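Local coordinates for protein PrgA (Enterococcus faecalis, PDB 6Z9K) that provides surface exclusion that protects the cell against unwanted conjugation, the piece described here being its magnesium-binding CAP domain, at residues Gln95-Asp100 / Lys194-Val199; Lys104-Ile109 / Gly198-Gly203; Lys135-Met140 / Lys219-Asp224; Tyr142-Gly147 / His213-Gly218. All coordinates share one frame; numbering follows the deposited sequence. Where two conformers were deposited one is given.

Interaction 1: Gln95-Asp100 / Lys194-Val199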
# COMPACT_ATOMS: atom_id res chain seq x y z
N GLN A 95 13.92 -3.62 -1.42
CA GLN A 95 12.95 -3.20 -2.45
C GLN A 95 11.94 -4.32 -2.66
O GLN A 95 12.32 -5.48 -2.56
CB GLN A 95 13.68 -2.92 -3.76
CG GLN A 95 14.62 -1.75 -3.67
CD GLN A 95 13.85 -0.52 -3.33
OE1 GLN A 95 13.73 -0.17 -2.15
NE2 GLN A 95 13.28 0.11 -4.35
N LEU A 96 10.70 -3.99 -2.91
CA LEU A 96 9.60 -4.98 -3.00
C LEU A 96 9.33 -5.31 -4.46
O LEU A 96 9.36 -4.43 -5.30
CB LEU A 96 8.35 -4.44 -2.31
CG LEU A 96 8.58 -3.85 -0.92
CD1 LEU A 96 7.39 -3.10 -0.41
CD2 LEU A 96 8.97 -4.90 0.09
N SER A 97 9.02 -6.57 -4.70
CA SER A 97 8.56 -7.11 -5.99
C SER A 97 7.04 -7.12 -6.00
O SER A 97 6.45 -7.10 -4.90
CB SER A 97 9.11 -8.48 -6.23
OG SER A 97 8.63 -9.43 -5.29
N VAL A 98 6.48 -7.18 -7.21
CA VAL A 98 5.10 -7.61 -7.48
C VAL A 98 5.20 -8.90 -8.28
O VAL A 98 5.96 -8.97 -9.24
CB VAL A 98 4.35 -6.51 -8.22
CG1 VAL A 98 2.97 -7.01 -8.62
CG2 VAL A 98 4.25 -5.28 -7.35
N SER A 99 4.45 -9.91 -7.88
CA SER A 99 4.42 -11.21 -8.58
C SER A 99 3.01 -11.72 -8.72
O SER A 99 2.14 -11.24 -8.00
CB SER A 99 5.27 -12.19 -7.83
OG SER A 99 4.78 -12.34 -6.53
N ASP A 100 2.78 -12.70 -9.58
CA ASP A 100 1.47 -13.41 -9.59
C ASP A 100 1.20 -13.93 -8.17
O ASP A 100 0.06 -13.87 -7.74
CB ASP A 100 1.51 -14.51 -10.64
CG ASP A 100 1.91 -13.91 -11.97
OD1 ASP A 100 1.23 -12.95 -12.38
OD2 ASP A 100 2.99 -14.29 -12.49
N LYS A 194 11.45 -7.27 3.88
CA LYS A 194 10.31 -7.56 2.99
C LYS A 194 10.74 -7.57 1.54
O LYS A 194 11.66 -6.82 1.13
CB LYS A 194 9.16 -6.61 3.26
CG LYS A 194 8.40 -6.93 4.53
CD LYS A 194 7.20 -6.02 4.69
CE LYS A 194 6.36 -6.40 5.89
NZ LYS A 194 5.18 -5.52 6.01
N THR A 195 10.16 -8.43 0.75
CA THR A 195 10.57 -8.59 -0.65
C THR A 195 9.38 -8.56 -1.59
O THR A 195 9.64 -8.58 -2.79
CB THR A 195 11.33 -9.91 -0.83
OG1 THR A 195 10.48 -11.01 -0.58
CG2 THR A 195 12.57 -9.91 0.03
N ALA A 196 8.12 -8.52 -1.11
CA ALA A 196 6.98 -8.68 -2.03
C ALA A 196 5.77 -7.92 -1.51
O ALA A 196 5.64 -7.75 -0.28
CB ALA A 196 6.64 -10.14 -2.20
N LEU A 197 4.97 -7.42 -2.42
CA LEU A 197 3.73 -6.68 -2.07
C LEU A 197 2.66 -7.02 -3.09
O LEU A 197 2.92 -7.14 -4.27
CB LEU A 197 4.04 -5.18 -2.02
CG LEU A 197 2.92 -4.32 -1.44
CD1 LEU A 197 3.51 -3.07 -0.82
CD2 LEU A 197 1.92 -3.90 -2.50
N GLY A 198 1.42 -7.09 -2.59
CA GLY A 198 0.22 -7.18 -3.43
C GLY A 198 -0.83 -6.25 -2.84
O GLY A 198 -0.93 -6.20 -1.59
N VAL A 199 -1.65 -5.63 -3.67
CA VAL A 199 -2.77 -4.75 -3.21
C VAL A 199 -4.08 -5.33 -3.68
O VAL A 199 -4.24 -5.60 -4.86
CB VAL A 199 -2.60 -3.30 -3.71
CG1 VAL A 199 -3.73 -2.42 -3.21
CG2 VAL A 199 -1.23 -2.75 -3.32
O HOH W 1 12.29 -8.02 -4.09
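Lys194 lies against Leu96 where the connection into helix 100-112 runs beside the start of strand 196-202, an edge strand of the three-stranded antiparallel sheet of this CAP domain. Residues 95-98 and 194-197 run in roughly the same direction, 32° apart end to end, and a single beta bridge joins them, Ser97 with Ala196. CB of Lys194 meets CD2 of Leu96 at 3.6 Å, a methyl that also rests against the lysine carbonyl. From there the extended lysine chain leads away from Leu96, and NZ finds its hydrogen-bond partners in Ser188 O and Ser216 OG. Thr195 turns its side chain away too, OG1 bonding Tyr228, and takes part through its carbonyl. Ser97 N donates to Thr195 O over 2.8 Å from well above the carbonyl plane (45° out of it). Ser97 OG reaches the same Thr195 O at 2.8 Å from closer to that plane; in this conformer, one of two deposited, chi1 of 65° sets the hydroxyl between the backbone N and the carbonyl carbon. A water donates to Thr195 O as well, at 3.0 Å, and ties it to Gln95 O. Thr195 and Ala196 together face Tyr217 of strand 211-217, a classic beta bulge at the point where the bridge forms. Ala196 adds a CA-H...O contact, its CA 3.3 Å from Ser97 O. Leu197 N then donates to that Ser97 O at 2.9 Å, nearly along the C=O axis. Beyond this bond the two leucine side chains cross obliquely, and Leu197 CD1 touches Leu96 CD1 at 3.9 Å.

Interaction 2: Lys104-Ile109 / Gly198-Gly203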
# COMPACT_ATOMS: atom_id res chain seq x y z
N LYS A 104 -2.09 -12.86 -6.06
CA LYS A 104 -3.09 -13.93 -5.76
C LYS A 104 -3.29 -13.97 -4.26
O LYS A 104 -4.45 -14.14 -3.83
CB LYS A 104 -2.65 -15.31 -6.28
CG LYS A 104 -3.64 -16.43 -5.99
CD LYS A 104 -3.18 -17.73 -6.56
CE LYS A 104 -4.03 -18.91 -6.15
NZ LYS A 104 -4.01 -19.18 -4.68
N PHE A 105 -2.23 -13.87 -3.48
CA PHE A 105 -2.34 -13.94 -2.02
C PHE A 105 -3.20 -12.77 -1.57
O PHE A 105 -4.19 -12.96 -0.77
CB PHE A 105 -0.96 -13.94 -1.38
CG PHE A 105 -0.88 -14.01 0.12
CD1 PHE A 105 -1.90 -14.51 0.92
CD2 PHE A 105 0.30 -13.62 0.71
CE1 PHE A 105 -1.74 -14.61 2.29
CE2 PHE A 105 0.45 -13.70 2.08
CZ PHE A 105 -0.56 -14.19 2.86
N ALA A 106 -2.88 -11.56 -2.04
CA ALA A 106 -3.66 -10.38 -1.61
C ALA A 106 -5.16 -10.52 -1.95
O ALA A 106 -6.04 -10.18 -1.11
CB ALA A 106 -3.12 -9.13 -2.27
N TRP A 107 -5.48 -11.00 -3.16
CA TRP A 107 -6.89 -11.09 -3.61
C TRP A 107 -7.60 -12.21 -2.84
O TRP A 107 -8.83 -12.09 -2.64
CB TRP A 107 -6.98 -11.15 -5.14
CG TRP A 107 -6.74 -9.77 -5.68
CD1 TRP A 107 -5.54 -9.27 -6.13
CD2 TRP A 107 -7.68 -8.68 -5.74
NE1 TRP A 107 -5.69 -7.96 -6.51
CE2 TRP A 107 -6.99 -7.57 -6.26
CE3 TRP A 107 -9.03 -8.55 -5.43
CZ2 TRP A 107 -7.62 -6.34 -6.49
CZ3 TRP A 107 -9.65 -7.33 -5.63
CH2 TRP A 107 -8.95 -6.25 -6.17
N ASP A 108 -6.89 -13.28 -2.46
CA ASP A 108 -7.49 -14.30 -1.58
C ASP A 108 -7.85 -13.67 -0.23
O ASP A 108 -8.97 -13.94 0.29
CB ASP A 108 -6.62 -15.55 -1.50
CG ASP A 108 -6.67 -16.44 -2.71
OD1 ASP A 108 -7.51 -16.16 -3.64
OD2 ASP A 108 -5.86 -17.37 -2.75
N ILE A 109 -6.95 -12.87 0.33
CA ILE A 109 -7.28 -12.20 1.63
C ILE A 109 -8.55 -11.37 1.43
O ILE A 109 -9.44 -11.37 2.26
CB ILE A 109 -6.10 -11.41 2.18
CG1 ILE A 109 -4.95 -12.33 2.64
CG2 ILE A 109 -6.56 -10.42 3.27
CD1 ILE A 109 -3.69 -11.63 3.07
N GLY A 198 1.42 -7.09 -2.59
CA GLY A 198 0.22 -7.18 -3.43
C GLY A 198 -0.83 -6.25 -2.84
O GLY A 198 -0.93 -6.20 -1.59
N VAL A 199 -1.65 -5.63 -3.67
CA VAL A 199 -2.77 -4.75 -3.21
C VAL A 199 -4.08 -5.33 -3.68
O VAL A 199 -4.24 -5.60 -4.86
CB VAL A 199 -2.60 -3.30 -3.71
CG1 VAL A 199 -3.73 -2.42 -3.21
CG2 VAL A 199 -1.23 -2.75 -3.32
N SER A 200 -5.02 -5.46 -2.77
CA SER A 200 -6.38 -5.86 -3.17
C SER A 200 -7.40 -4.91 -2.55
O SER A 200 -7.06 -4.04 -1.74
CB SER A 200 -6.62 -7.28 -2.74
OG SER A 200 -6.35 -7.42 -1.35
N LEU A 201 -8.63 -5.15 -2.93
CA LEU A 201 -9.78 -4.27 -2.60
C LEU A 201 -10.95 -5.19 -2.22
O LEU A 201 -11.07 -6.27 -2.81
CB LEU A 201 -10.20 -3.47 -3.83
CG LEU A 201 -9.13 -2.62 -4.50
CD1 LEU A 201 -9.69 -2.01 -5.80
CD2 LEU A 201 -8.62 -1.55 -3.57
N SER A 202 -11.79 -4.77 -1.28
CA SER A 202 -12.99 -5.57 -0.96
C SER A 202 -14.12 -4.62 -0.56
O SER A 202 -13.85 -3.47 -0.14
CB SER A 202 -12.71 -6.61 0.09
OG SER A 202 -12.44 -6.08 1.37
N GLY A 203 -15.32 -5.17 -0.64
CA GLY A 203 -16.49 -4.37 -0.26
C GLY A 203 -17.71 -4.86 -1.00
O GLY A 203 -17.57 -5.27 -2.15
O HOH W 2 -3.23 -6.42 -7.18
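Trp107 lays its indole over Ser200, fastening helix 100-112 to strand 196-202 in the alpha-beta-alpha sandwich of the CAP fold. Helix and strand axes approach to 6.7 Å and run nearly parallel, at 25°, with Ala106, Trp107 and Ser200 carrying most of the contact. From CB of Trp107 the chain turns so that CG stands anti to the carbonyl carbon (chi1 -76°), and the ring spreads along the strand. Ser200 CB lies under CG, CD2 and CE2; it makes a CH-pi contact, 3.6 Å from the centroid of the five-membered ring of Trp107 and 17° off its normal. At the ring edge NE1 donates to an in-plane water at 3.0 Å, and this water in turn donates to Val199 O at 2.7 Å. Farther out, CZ2 passes over Ser200 CA. The tip of the six-membered ring reaches the next residue: CZ3 of Trp107 is 3.3 Å from Leu201 O, and CH2 of Trp107 is 3.8 Å from Leu201 CB, the two side chains lying side by side. Lys73 makes a cation-pi contact with the same indole. One residue earlier, Ala106 CB points at the strand and packs on the backbone of Gly198, 3.7 Å from Gly198 O, where a side chain on the glycine would press on this methyl. Val199 points away from the helix and meets Leu76 and Thr80 of helix 70-90, so the strand is covered from both sides. Ser200 OG, directed back at the helix, donates over 2.8 Å to Ala106 O from far above the plane of that carbonyl.

Interaction 3: Lys135-Met140 / Lys219-Asp224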
# COMPACT_ATOMS: atom_id res chain seq x y z
N LYS A 135 2.92 -19.19 6.06
CA LYS A 135 2.76 -19.55 7.46
C LYS A 135 1.52 -18.87 8.04
O LYS A 135 1.21 -17.73 7.69
CB LYS A 135 4.00 -19.16 8.26
CG LYS A 135 5.21 -19.95 7.80
CD LYS A 135 6.48 -19.41 8.37
CE LYS A 135 7.56 -20.44 8.13
NZ LYS A 135 8.89 -19.87 8.44
N GLU A 136 0.85 -19.62 8.93
CA GLU A 136 -0.29 -19.05 9.68
C GLU A 136 0.19 -18.57 11.05
O GLU A 136 1.07 -19.22 11.69
CB GLU A 136 -1.36 -20.09 9.89
CG GLU A 136 -2.01 -20.57 8.62
CD GLU A 136 -3.17 -21.49 8.93
OE1 GLU A 136 -3.04 -22.72 8.68
OE2 GLU A 136 -4.23 -20.95 9.39
N TYR A 137 -0.49 -17.57 11.58
CA TYR A 137 -0.25 -17.01 12.94
C TYR A 137 -1.63 -16.88 13.57
O TYR A 137 -2.25 -15.86 13.44
CB TYR A 137 0.47 -15.68 12.81
CG TYR A 137 1.78 -15.80 12.07
CD1 TYR A 137 1.84 -15.70 10.70
CD2 TYR A 137 2.96 -16.09 12.74
CE1 TYR A 137 3.02 -15.87 9.99
CE2 TYR A 137 4.16 -16.20 12.06
CZ TYR A 137 4.20 -16.13 10.68
OH TYR A 137 5.42 -16.27 10.07
N PRO A 138 -2.16 -17.95 14.17
CA PRO A 138 -3.56 -17.98 14.66
C PRO A 138 -3.89 -16.76 15.53
O PRO A 138 -3.12 -16.44 16.41
CB PRO A 138 -3.55 -19.27 15.47
CG PRO A 138 -2.61 -20.17 14.66
CD PRO A 138 -1.46 -19.22 14.37
N GLY A 139 -4.93 -16.03 15.14
CA GLY A 139 -5.42 -14.86 15.88
C GLY A 139 -4.67 -13.57 15.60
O GLY A 139 -5.09 -12.53 16.16
N MET A 140 -3.60 -13.62 14.81
CA MET A 140 -2.71 -12.48 14.58
C MET A 140 -2.72 -12.15 13.09
O MET A 140 -3.10 -13.00 12.24
CB MET A 140 -1.26 -12.79 15.00
CG MET A 140 -1.15 -13.46 16.32
SD MET A 140 -1.62 -12.35 17.63
CE MET A 140 -0.28 -11.16 17.61
N LYS A 219 10.50 -13.68 2.29
CA LYS A 219 10.44 -15.11 1.93
C LYS A 219 10.39 -15.96 3.19
O LYS A 219 9.96 -17.13 3.10
CB LYS A 219 11.58 -15.48 1.00
CG LYS A 219 12.95 -15.55 1.58
CD LYS A 219 14.01 -15.69 0.45
CE LYS A 219 13.69 -14.83 -0.76
NZ LYS A 219 14.82 -14.69 -1.71
N GLU A 220 10.76 -15.41 4.34
CA GLU A 220 10.70 -16.19 5.62
C GLU A 220 9.25 -16.47 6.04
O GLU A 220 9.08 -17.33 6.89
CB GLU A 220 11.35 -15.39 6.73
CG GLU A 220 12.80 -15.05 6.41
CD GLU A 220 13.07 -13.81 5.55
OE1 GLU A 220 12.10 -13.08 5.21
OE2 GLU A 220 14.27 -13.64 5.22
N LYS A 221 8.24 -15.84 5.42
CA LYS A 221 6.82 -16.12 5.74
C LYS A 221 6.30 -17.33 4.99
O LYS A 221 5.18 -17.77 5.28
CB LYS A 221 5.96 -14.92 5.38
CG LYS A 221 6.18 -13.72 6.26
CD LYS A 221 5.86 -14.07 7.69
CE LYS A 221 5.70 -12.93 8.67
NZ LYS A 221 7.00 -12.33 8.98
N LEU A 222 7.02 -17.85 4.01
CA LEU A 222 6.54 -19.02 3.24
C LEU A 222 6.90 -20.27 4.02
O LEU A 222 8.02 -20.33 4.59
CB LEU A 222 7.19 -19.09 1.85
CG LEU A 222 6.72 -18.08 0.82
CD1 LEU A 222 7.70 -18.06 -0.33
CD2 LEU A 222 5.33 -18.40 0.30
N GLU A 223 6.05 -21.28 3.96
CA GLU A 223 6.46 -22.60 4.48
C GLU A 223 7.68 -23.09 3.67
O GLU A 223 7.87 -22.65 2.56
CB GLU A 223 5.33 -23.63 4.36
CG GLU A 223 4.11 -23.21 5.10
CD GLU A 223 4.16 -23.41 6.60
OE1 GLU A 223 5.29 -23.62 7.13
OE2 GLU A 223 3.06 -23.32 7.27
N ASP A 224 8.50 -23.96 4.24
CA ASP A 224 9.78 -24.37 3.61
C ASP A 224 9.60 -25.01 2.22
O ASP A 224 10.48 -24.82 1.34
CB ASP A 224 10.52 -25.36 4.50
CG ASP A 224 11.05 -24.76 5.80
OD1 ASP A 224 11.18 -23.53 5.90
OD2 ASP A 224 11.36 -25.55 6.68
O HOH W 3 10.48 -22.23 8.22
O HOH W 4 2.24 -22.09 9.69
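Lys135 and Lys221 join two loops in a polar surface contact at the periphery of the domain, between the connection from helix 122-132 to strand 144-148 and the chain that leaves strand 211-217. Lys135 holds it at both of its ends. Its backbone N donates to Lys221 O at 2.8 Å in an almost straight bond (175°), and its extended side chain passes that same carbonyl, CG lying 3.3 Å from Lys221 O. NZ then donates to Glu220 O at 3.0 Å, approaching nearly in line with the C=O bond. Both acceptors belong to a 3-10 segment, residues 219-221, which runs into the loop before strand 232-233; the positive NZ probably gains from lying near the carbonyls at the C-terminal end of this 3-10 segment. A water accepts from Lys135 NZ at 2.9 Å and donates to Asp224 OD1 at 2.7 Å. The Glu223 side chain slants across that of Lys135, its OE1 against CG; Lys135 NZ and Glu223 OE1 stay 5.4 Å apart, so the charged atoms are not in contact. A second water links Glu136 N to Glu223 OE2. The side chains of Tyr137 and Lys221 cross at about a right angle, with Tyr137 OH 3.3 Å from Lys221 CD. Tyr137 also opens a type II beta turn that ends at Met140, and its ring meets Tyr142 edge-to-face.

Interaction 4: Tyr142-Gly147 / His213-Gly218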
# COMPACT_ATOMS: atom_id res chain seq x y z
N TYR A 142 0.23 -10.67 10.54
CA TYR A 142 1.54 -10.10 10.16
C TYR A 142 1.64 -9.96 8.65
O TYR A 142 2.77 -9.87 8.17
CB TYR A 142 2.72 -10.97 10.60
CG TYR A 142 2.73 -11.23 12.07
CD1 TYR A 142 2.44 -10.21 12.97
CD2 TYR A 142 3.05 -12.48 12.54
CE1 TYR A 142 2.41 -10.47 14.35
CE2 TYR A 142 3.11 -12.72 13.91
CZ TYR A 142 2.74 -11.73 14.80
OH TYR A 142 2.74 -11.99 16.15
N TYR A 143 0.55 -9.82 7.93
CA TYR A 143 0.59 -9.71 6.46
C TYR A 143 -0.04 -8.41 5.94
O TYR A 143 0.35 -8.00 4.86
CB TYR A 143 -0.16 -10.90 5.85
CG TYR A 143 0.57 -12.21 6.00
CD1 TYR A 143 1.73 -12.46 5.31
CD2 TYR A 143 0.08 -13.21 6.85
CE1 TYR A 143 2.41 -13.65 5.43
CE2 TYR A 143 0.73 -14.42 6.96
CZ TYR A 143 1.89 -14.65 6.24
OH TYR A 143 2.55 -15.84 6.34
N GLU A 144 -1.04 -7.87 6.65
CA GLU A 144 -1.93 -6.84 6.09
C GLU A 144 -1.79 -5.48 6.77
O GLU A 144 -1.80 -5.38 8.02
CB GLU A 144 -3.37 -7.35 6.20
CG GLU A 144 -4.42 -6.35 5.77
CD GLU A 144 -5.82 -6.93 5.84
OE1 GLU A 144 -6.43 -6.86 6.91
OE2 GLU A 144 -6.20 -7.53 4.82
N ASN A 145 -1.75 -4.42 5.96
CA ASN A 145 -2.04 -3.02 6.35
C ASN A 145 -3.35 -2.66 5.64
O ASN A 145 -3.42 -2.74 4.44
CB ASN A 145 -0.85 -2.12 6.03
CG ASN A 145 0.31 -2.40 6.95
OD1 ASN A 145 0.30 -1.99 8.12
ND2 ASN A 145 1.33 -3.10 6.44
N LEU A 146 -4.36 -2.30 6.41
CA LEU A 146 -5.72 -2.15 5.89
C LEU A 146 -6.13 -0.67 5.94
O LEU A 146 -6.00 -0.06 6.98
CB LEU A 146 -6.63 -3.02 6.76
CG LEU A 146 -8.09 -3.15 6.40
CD1 LEU A 146 -8.28 -3.77 5.03
CD2 LEU A 146 -8.78 -3.98 7.48
N GLY A 147 -6.61 -0.16 4.83
CA GLY A 147 -7.19 1.18 4.76
C GLY A 147 -8.67 1.13 4.54
O GLY A 147 -9.07 0.69 3.50
N HIS A 213 -6.43 -3.40 0.89
CA HIS A 213 -5.58 -4.38 1.60
C HIS A 213 -4.17 -4.31 1.01
O HIS A 213 -4.00 -4.69 -0.15
CB HIS A 213 -6.13 -5.82 1.43
CG HIS A 213 -7.57 -6.03 1.80
ND1 HIS A 213 -7.95 -6.68 2.97
CD2 HIS A 213 -8.72 -5.77 1.13
CE1 HIS A 213 -9.28 -6.74 3.02
NE2 HIS A 213 -9.77 -6.20 1.91
N ILE A 214 -3.21 -3.82 1.78
CA ILE A 214 -1.79 -3.86 1.38
C ILE A 214 -1.16 -5.06 2.08
O ILE A 214 -1.07 -5.10 3.29
CB ILE A 214 -1.09 -2.53 1.70
CG1 ILE A 214 -1.73 -1.37 0.93
CG2 ILE A 214 0.42 -2.68 1.39
CD1 ILE A 214 -1.04 -0.00 1.10
N ILE A 215 -0.80 -6.06 1.28
CA ILE A 215 -0.25 -7.36 1.72
C ILE A 215 1.26 -7.38 1.40
O ILE A 215 1.63 -7.14 0.27
CB ILE A 215 -1.02 -8.52 1.08
CG1 ILE A 215 -2.55 -8.38 1.30
CG2 ILE A 215 -0.44 -9.81 1.62
CD1 ILE A 215 -2.96 -8.16 2.70
N SER A 216 2.11 -7.53 2.40
CA SER A 216 3.58 -7.51 2.14
C SER A 216 4.30 -8.44 3.10
O SER A 216 3.78 -8.75 4.18
CB SER A 216 4.09 -6.10 2.20
OG SER A 216 3.86 -5.50 3.46
N TYR A 217 5.44 -8.96 2.68
CA TYR A 217 6.14 -10.02 3.43
C TYR A 217 7.51 -10.23 2.80
O TYR A 217 7.78 -9.73 1.67
CB TYR A 217 5.32 -11.33 3.35
CG TYR A 217 4.97 -11.72 1.94
CD1 TYR A 217 5.84 -12.43 1.11
CD2 TYR A 217 3.73 -11.34 1.40
CE1 TYR A 217 5.52 -12.71 -0.21
CE2 TYR A 217 3.43 -11.58 0.07
CZ TYR A 217 4.29 -12.31 -0.73
OH TYR A 217 4.02 -12.61 -2.05
N GLY A 218 8.32 -10.99 3.52
CA GLY A 218 9.54 -11.58 3.00
C GLY A 218 9.46 -13.09 2.83
O GLY A 218 8.44 -13.68 3.17
O HOH W 5 4.69 -10.13 6.57
O HOH W 6 1.48 -5.09 4.44
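Leu146 sets its CD1 methyl over one face of the His213 imidazole, offset toward the rim, 3.8 Å from the ring centroid in a CH-pi contact 23° off the normal. The two side chains lie side by side on neighbouring strands, 144-148 and 211-217, which pair antiparallel in the sheet of the CAP domain. Glu144, on the same face, is anti at CG to its backbone N (chi1 175°) and extended beyond. Its OE2 accepts from His213 ND1 at 2.7 Å; the oxygen lies in the ring plane, whereas the ring nitrogen stands well above the carboxylate plane. Ile215 shares this face, CD1 resting 3.6 Å from Glu144 CB. Asn145 and Ile214 form the hydrogen-bonded pair, with Asn145 N to Ile214 O at 2.8 Å and Ile214 N to Asn145 O at 2.9 Å. Ser216 N adds a bond to Tyr143 O at 3.1 Å. On the face of Asn145, a water accepts from Asn145 ND2 and donates to Ile214 O, both at 2.8 Å, and is hydrogen-bonded to Ser216 OG; Asn145 ND2 also bonds Ser188 OG, and Ser216 OG bonds Lys194 NZ. Leu146 belongs with His185 to the magnesium site. Glu144 OE1 accepts from His120, and the histidine-glutamate cluster resembles the cavity residues of CAP proteins. With ND1 bound to the carboxylate and NE2 bonded to Ser202 OG, both nitrogens of His213 are occupied, and the two bonds fix the rotation of the ring under the Leu146 methyl.

Interactions 1, 2 and 4 are buried and centre on the same sheet, whereas interaction 3 lies at the surface. Interactions 1 and 2 use successive parts of strand 196-202: the first meets it through backbone bonds, a serine hydroxyl and a leucine pair, the second through an indole face on a helix. Interaction 4 holds the other edge of the sheet, across strand 211-217, and alone of the four includes a magnesium-site residue. It meets interaction 2 where Ile109 CD1 packs on Ile215 CD1, and interaction 1 through Gly198 N and Ile215 O. Interaction 3 relies on lysine, carbonyls and waters, and reaches interaction 4 through Lys135 O and Tyr143 OH.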